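Local structure of putative esterase (2RAU) at residues V96-P108 with W121-V133. The protein is a putative esterase of the alpha/beta-hydrolase clan that probably acts as a lipase and binds calcium ions. Numbering follows the deposited sequence. Where two conformers were deposited one is given.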
loop_
_atom_site.group_PDB
_atom_site.type_symbol
_atom_site.label_atom_id
_atom_site.label_comp_id
_atom_site.label_asym_id
_atom_site.label_seq_id
_atom_site.Cartn_x
_atom_site.Cartn_y
_atom_site.Cartn_z
ATOM N N VAL A 96 10.262 0.807 11.355
ATOM C CA VAL A 96 9.247 0.949 10.308
ATOM C C VAL A 96 8.140 -0.061 10.555
ATOM O O VAL A 96 8.404 -1.200 10.816
ATOM C CB VAL A 96 9.834 0.767 8.881
ATOM C CG1 VAL A 96 8.773 1.145 7.787
ATOM C CG2 VAL A 96 11.184 1.611 8.762
ATOM N N TYR A 97 6.900 0.395 10.455
ATOM C CA TYR A 97 5.755 -0.407 10.738
ATOM C C TYR A 97 4.831 -0.345 9.558
ATOM O O TYR A 97 4.824 0.626 8.797
ATOM C CB TYR A 97 4.991 0.142 11.962
ATOM C CG TYR A 97 5.770 0.242 13.263
ATOM C CD1 TYR A 97 6.577 1.348 13.539
ATOM C CD2 TYR A 97 5.655 -0.724 14.234
ATOM C CE1 TYR A 97 7.245 1.482 14.756
ATOM C CE2 TYR A 97 6.328 -0.597 15.472
ATOM C CZ TYR A 97 7.122 0.507 15.714
ATOM O OH TYR A 97 7.721 0.602 16.952
ATOM N N THR A 98 4.017 -1.387 9.390
ATOM C CA THR A 98 3.046 -1.402 8.319
ATOM C C THR A 98 1.915 -2.380 8.680
ATOM O O THR A 98 2.136 -3.403 9.293
ATOM C CB THR A 98 3.701 -1.678 6.931
ATOM O OG1 THR A 98 2.699 -1.622 5.896
ATOM C CG2 THR A 98 4.478 -3.036 6.911
ATOM N N ILE A 99 0.722 -2.036 8.228
ATOM C CA ILE A 99 -0.556 -2.641 8.629
ATOM C C ILE A 99 -1.120 -3.555 7.544
ATOM O O ILE A 99 -1.029 -3.242 6.334
ATOM C CB ILE A 99 -1.577 -1.502 8.945
ATOM C CG1 ILE A 99 -2.925 -2.080 9.397
ATOM C CG2 ILE A 99 -1.752 -0.547 7.747
ATOM C CD1 ILE A 99 -4.037 -1.015 9.901
ATOM N N ASP A 100 -1.611 -4.715 8.004
ATOM C CA ASP A 100 -2.433 -5.605 7.237
ATOM C C ASP A 100 -3.890 -5.230 7.547
ATOM O O ASP A 100 -4.356 -5.338 8.683
ATOM C CB ASP A 100 -2.217 -7.049 7.571
ATOM C CG ASP A 100 -0.812 -7.516 7.301
ATOM O OD1 ASP A 100 -0.239 -7.116 6.274
ATOM O OD2 ASP A 100 -0.289 -8.351 8.060
ATOM N N TYR A 101 -4.573 -4.706 6.543
ATOM C CA TYR A 101 -5.964 -4.351 6.674
ATOM C C TYR A 101 -6.787 -5.626 6.762
ATOM O O TYR A 101 -6.281 -6.705 6.476
ATOM C CB TYR A 101 -6.443 -3.625 5.444
ATOM C CG TYR A 101 -5.726 -2.348 5.120
ATOM C CD1 TYR A 101 -5.623 -1.315 6.064
ATOM C CD2 TYR A 101 -5.197 -2.141 3.857
ATOM C CE1 TYR A 101 -4.991 -0.114 5.745
ATOM C CE2 TYR A 101 -4.583 -0.951 3.524
ATOM C CZ TYR A 101 -4.484 0.071 4.457
ATOM O OH TYR A 101 -3.866 1.245 4.070
ATOM N N ARG A 102 -8.073 -5.481 7.057
ATOM C CA ARG A 102 -8.977 -6.634 7.173
ATOM C C ARG A 102 -9.048 -7.474 5.892
ATOM O O ARG A 102 -9.341 -8.692 5.934
ATOM C CB ARG A 102 -10.370 -6.175 7.620
ATOM C CG ARG A 102 -10.360 -5.431 8.956
ATOM C CD ARG A 102 -11.732 -5.069 9.387
ATOM N NE ARG A 102 -11.686 -4.117 10.485
ATOM C CZ ARG A 102 -12.606 -3.997 11.441
ATOM N NH1 ARG A 102 -13.668 -4.770 11.499
ATOM N NH2 ARG A 102 -12.425 -3.099 12.377
ATOM N N THR A 103 -8.819 -6.814 4.767
ATOM C CA THR A 103 -8.753 -7.442 3.428
ATOM C C THR A 103 -7.713 -8.557 3.376
ATOM O O THR A 103 -7.837 -9.498 2.605
ATOM C CB THR A 103 -8.459 -6.376 2.347
ATOM O OG1 THR A 103 -7.352 -5.573 2.803
ATOM C CG2 THR A 103 -9.711 -5.573 2.041
ATOM N N HIS A 104 -6.714 -8.488 4.266
ATOM C CA HIS A 104 -5.693 -9.478 4.318
ATOM C C HIS A 104 -6.111 -10.798 4.973
ATOM O O HIS A 104 -5.311 -11.727 5.007
ATOM C CB HIS A 104 -4.449 -8.953 4.992
ATOM C CG HIS A 104 -3.206 -9.684 4.630
ATOM N ND1 HIS A 104 -2.849 -9.971 3.316
ATOM C CD2 HIS A 104 -2.192 -10.149 5.404
ATOM C CE1 HIS A 104 -1.685 -10.603 3.321
ATOM N NE2 HIS A 104 -1.264 -10.717 4.575
ATOM N N TYR A 105 -7.362 -10.878 5.413
ATOM C CA TYR A 105 -7.903 -12.068 6.077
ATOM C C TYR A 105 -9.099 -12.653 5.323
ATOM O O TYR A 105 -9.661 -13.678 5.749
ATOM C CB TYR A 105 -8.258 -11.737 7.538
ATOM C CG TYR A 105 -6.979 -11.489 8.292
ATOM C CD1 TYR A 105 -6.271 -12.546 8.774
ATOM C CD2 TYR A 105 -6.451 -10.204 8.424
ATOM C CE1 TYR A 105 -5.071 -12.358 9.353
ATOM C CE2 TYR A 105 -5.249 -10.009 8.985
ATOM C CZ TYR A 105 -4.572 -11.099 9.476
ATOM O OH TYR A 105 -3.361 -10.987 10.104
ATOM N N VAL A 106 -9.413 -12.089 4.160
ATOM C CA VAL A 106 -10.550 -12.585 3.327
ATOM C C VAL A 106 -10.133 -13.827 2.473
ATOM O O VAL A 106 -9.150 -13.784 1.735
ATOM C CB VAL A 106 -11.087 -11.431 2.430
ATOM C CG1 VAL A 106 -12.255 -11.924 1.455
ATOM C CG2 VAL A 106 -11.545 -10.250 3.292
ATOM N N PRO A 107 -10.871 -14.957 2.591
ATOM C CA PRO A 107 -10.529 -16.068 1.737
ATOM C C PRO A 107 -10.766 -15.751 0.252
ATOM O O PRO A 107 -11.718 -15.064 -0.112
ATOM C CB PRO A 107 -11.484 -17.177 2.170
ATOM C CG PRO A 107 -12.068 -16.721 3.440
ATOM C CD PRO A 107 -12.045 -15.248 3.408
ATOM N N PRO A 108 -9.878 -16.242 -0.612
ATOM C CA PRO A 108 -9.986 -15.927 -2.017
ATOM C C PRO A 108 -11.147 -16.624 -2.718
ATOM O O PRO A 108 -11.568 -16.203 -3.811
ATOM C CB PRO A 108 -8.634 -16.380 -2.555
ATOM C CG PRO A 108 -8.258 -17.562 -1.680
ATOM C CD PRO A 108 -8.715 -17.096 -0.301
ATOM N N TRP A 121 -17.135 -2.047 5.688
ATOM C CA TRP A 121 -15.690 -1.771 5.650
ATOM C C TRP A 121 -15.435 -0.453 4.932
ATOM O O TRP A 121 -14.919 -0.434 3.818
ATOM C CB TRP A 121 -14.980 -2.925 4.959
ATOM C CG TRP A 121 -14.825 -4.150 5.819
ATOM C CD1 TRP A 121 -15.445 -4.417 7.007
ATOM C CD2 TRP A 121 -14.041 -5.297 5.504
ATOM N NE1 TRP A 121 -15.051 -5.652 7.466
ATOM C CE2 TRP A 121 -14.195 -6.211 6.554
ATOM C CE3 TRP A 121 -13.193 -5.620 4.447
ATOM C CZ2 TRP A 121 -13.525 -7.421 6.588
ATOM C CZ3 TRP A 121 -12.539 -6.843 4.464
ATOM C CH2 TRP A 121 -12.707 -7.721 5.527
ATOM N N GLY A 122 -15.820 0.627 5.604
ATOM C CA GLY A 122 -15.687 1.993 5.137
ATOM C C GLY A 122 -14.612 2.738 5.889
ATOM O O GLY A 122 -13.785 2.147 6.561
ATOM N N TRP A 123 -14.663 4.056 5.805
ATOM C CA TRP A 123 -13.654 4.923 6.385
ATOM C C TRP A 123 -13.588 4.883 7.901
ATOM O O TRP A 123 -12.510 4.911 8.483
ATOM C CB TRP A 123 -13.852 6.376 5.881
ATOM C CG TRP A 123 -13.274 6.536 4.564
ATOM C CD1 TRP A 123 -13.931 6.719 3.366
ATOM C CD2 TRP A 123 -11.895 6.411 4.245
ATOM N NE1 TRP A 123 -13.028 6.773 2.344
ATOM C CE2 TRP A 123 -11.767 6.572 2.860
ATOM C CE3 TRP A 123 -10.743 6.223 5.011
ATOM C CZ2 TRP A 123 -10.525 6.558 2.222
ATOM C CZ3 TRP A 123 -9.523 6.161 4.372
ATOM C CH2 TRP A 123 -9.413 6.359 3.004
ATOM N N SER A 124 -14.718 4.852 8.586
ATOM C CA SER A 124 -14.631 4.781 10.053
ATOM C C SER A 124 -13.974 3.459 10.496
ATOM O O SER A 124 -13.178 3.434 11.444
ATOM C CB SER A 124 -15.985 5.060 10.739
ATOM O OG SER A 124 -16.912 4.079 10.411
ATOM N N THR A 125 -14.243 2.374 9.789
ATOM C CA THR A 125 -13.585 1.107 10.089
ATOM C C THR A 125 -12.078 1.182 9.863
ATOM O O THR A 125 -11.300 0.838 10.740
ATOM C CB THR A 125 -14.226 -0.062 9.286
ATOM O OG1 THR A 125 -15.594 -0.190 9.687
ATOM C CG2 THR A 125 -13.471 -1.392 9.499
ATOM N N TRP A 126 -11.674 1.615 8.679
ATOM C CA TRP A 126 -10.263 1.711 8.309
ATOM C C TRP A 126 -9.524 2.670 9.239
ATOM O O TRP A 126 -8.441 2.350 9.682
ATOM C CB TRP A 126 -10.119 2.150 6.823
ATOM C CG TRP A 126 -9.637 1.066 5.897
ATOM C CD1 TRP A 126 -8.531 1.116 5.069
ATOM C CD2 TRP A 126 -10.197 -0.249 5.721
ATOM N NE1 TRP A 126 -8.399 -0.078 4.392
ATOM C CE2 TRP A 126 -9.410 -0.917 4.751
ATOM C CE3 TRP A 126 -11.302 -0.915 6.268
ATOM C CZ2 TRP A 126 -9.665 -2.211 4.355
ATOM C CZ3 TRP A 126 -11.549 -2.210 5.870
ATOM C CH2 TRP A 126 -10.760 -2.829 4.922
ATOM N N ILE A 127 -10.120 3.840 9.480
ATOM C CA ILE A 127 -9.540 4.830 10.394
ATOM C C ILE A 127 -9.395 4.252 11.815
ATOM O O ILE A 127 -8.320 4.394 12.418
ATOM C CB ILE A 127 -10.244 6.184 10.332
ATOM C CG1 ILE A 127 -9.946 6.829 8.954
ATOM C CG2 ILE A 127 -9.753 7.106 11.493
ATOM C CD1 ILE A 127 -10.748 8.050 8.675
ATOM N N SER A 128 -10.384 3.486 12.285
ATOM C CA SER A 128 -10.307 2.892 13.615
ATOM C C SER A 128 -9.154 1.879 13.691
ATOM O O SER A 128 -8.473 1.770 14.714
ATOM C CB SER A 128 -11.635 2.259 14.043
ATOM O OG SER A 128 -11.903 1.023 13.365
ATOM N N ASP A 129 -8.913 1.158 12.604
ATOM C CA ASP A 129 -7.871 0.164 12.555
ATOM C C ASP A 129 -6.501 0.841 12.533
ATOM O O ASP A 129 -5.579 0.405 13.215
ATOM C CB ASP A 129 -8.025 -0.710 11.309
ATOM C CG ASP A 129 -9.263 -1.610 11.351
ATOM O OD1 ASP A 129 -9.826 -1.774 12.417
ATOM O OD2 ASP A 129 -9.663 -2.183 10.301
ATOM N N ILE A 130 -6.341 1.880 11.709
ATOM C CA ILE A 130 -5.108 2.635 11.716
ATOM C C ILE A 130 -4.833 3.218 13.145
ATOM O O ILE A 130 -3.689 3.205 13.614
ATOM C CB ILE A 130 -5.127 3.748 10.647
ATOM C CG1 ILE A 130 -5.276 3.125 9.218
ATOM C CG2 ILE A 130 -3.838 4.560 10.714
ATOM C CD1 ILE A 130 -5.634 4.172 8.084
ATOM N N LYS A 131 -5.865 3.754 13.802
ATOM C CA LYS A 131 -5.736 4.273 15.162
ATOM C C LYS A 131 -5.191 3.237 16.180
ATOM O O LYS A 131 -4.312 3.552 17.011
ATOM C CB LYS A 131 -7.064 4.895 15.647
ATOM C CG LYS A 131 -7.081 5.353 17.124
ATOM C CD LYS A 131 -5.986 6.333 17.578
ATOM C CE LYS A 131 -6.429 7.761 17.679
ATOM N NZ LYS A 131 -5.352 8.634 18.241
ATOM N N GLU A 132 -5.717 2.021 16.133
ATOM C CA GLU A 132 -5.215 0.947 16.984
ATOM C C GLU A 132 -3.733 0.688 16.750
ATOM O O GLU A 132 -2.992 0.403 17.698
ATOM C CB GLU A 132 -5.997 -0.351 16.753
ATOM C CG GLU A 132 -7.408 -0.402 17.204
ATOM C CD GLU A 132 -7.593 -0.077 18.674
ATOM O OE1 GLU A 132 -6.783 -0.466 19.522
ATOM O OE2 GLU A 132 -8.562 0.618 18.950
ATOM N N VAL A 133 -3.306 0.713 15.489
ATOM C CA VAL A 133 -1.895 0.497 15.155
ATOM C C VAL A 133 -1.037 1.684 15.683
ATOM O O VAL A 133 0.032 1.488 16.260
ATOM C CB VAL A 133 -1.737 0.294 13.640
ATOM C CG1 VAL A 133 -0.339 0.556 13.192
ATOM C CG2 VAL A 133 -2.281 -1.104 13.219
HETATM O O HOH W 1 -8.569 -2.593 7.891
#
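Ile-99, near the end of strand 96-100, extends CD1 onto helix 123-133, where it meets Val-133 CG2 at 3.8 Å and lies beside the backbone of Asp-129 and Ile-130. One face of the Tyr-101 ring is covered by Trp-126, whose NE1 lies over the ring centre, 3.5 Å from Tyr-101 CD1; the Tyr-101 ring and the five-membered ring of Trp-126 are inclined by 31°. Arg-102 carries the polar part of the contact. With its chain extended from CG to NE, it grips Asp-129 side-on in a two-pronged salt bridge: NE bonds to OD2 at 2.8 Å and NH2 to OD1 at 2.9 Å, both nearly straight and using syn lone pairs. Guanidinium and carboxylate are nearly coplanar (22°), and the paired bonds fix the carboxylate's rotation. Its OD2 also accepts from a water held by Arg-102 N, its OD1 pairs with Arg-30, and Arg-102 NH1 with Asp-36. Thr-125 CG2 lies over the middle of one guanidinium face, 3.4 Å from Arg-102 CZ. Arg-102 CB makes a CH-pi contact over the six-membered ring of Trp-121. Thr-103 CG2 reaches the edge of Trp-126, and Val-106 CG2 abuts the edge of Trp-121, 3.6 Å from CH2. Helix 123-133 runs roughly antiparallel to strand 96-100 (145°), the first half of a beta-alpha-beta crossover continuing into strand 146-151, as in the alpha/beta-hydrolase fold. Strand 94-100 lies between strands 37-45 and 52-56, and helix 153-169 flanks helix 123-141.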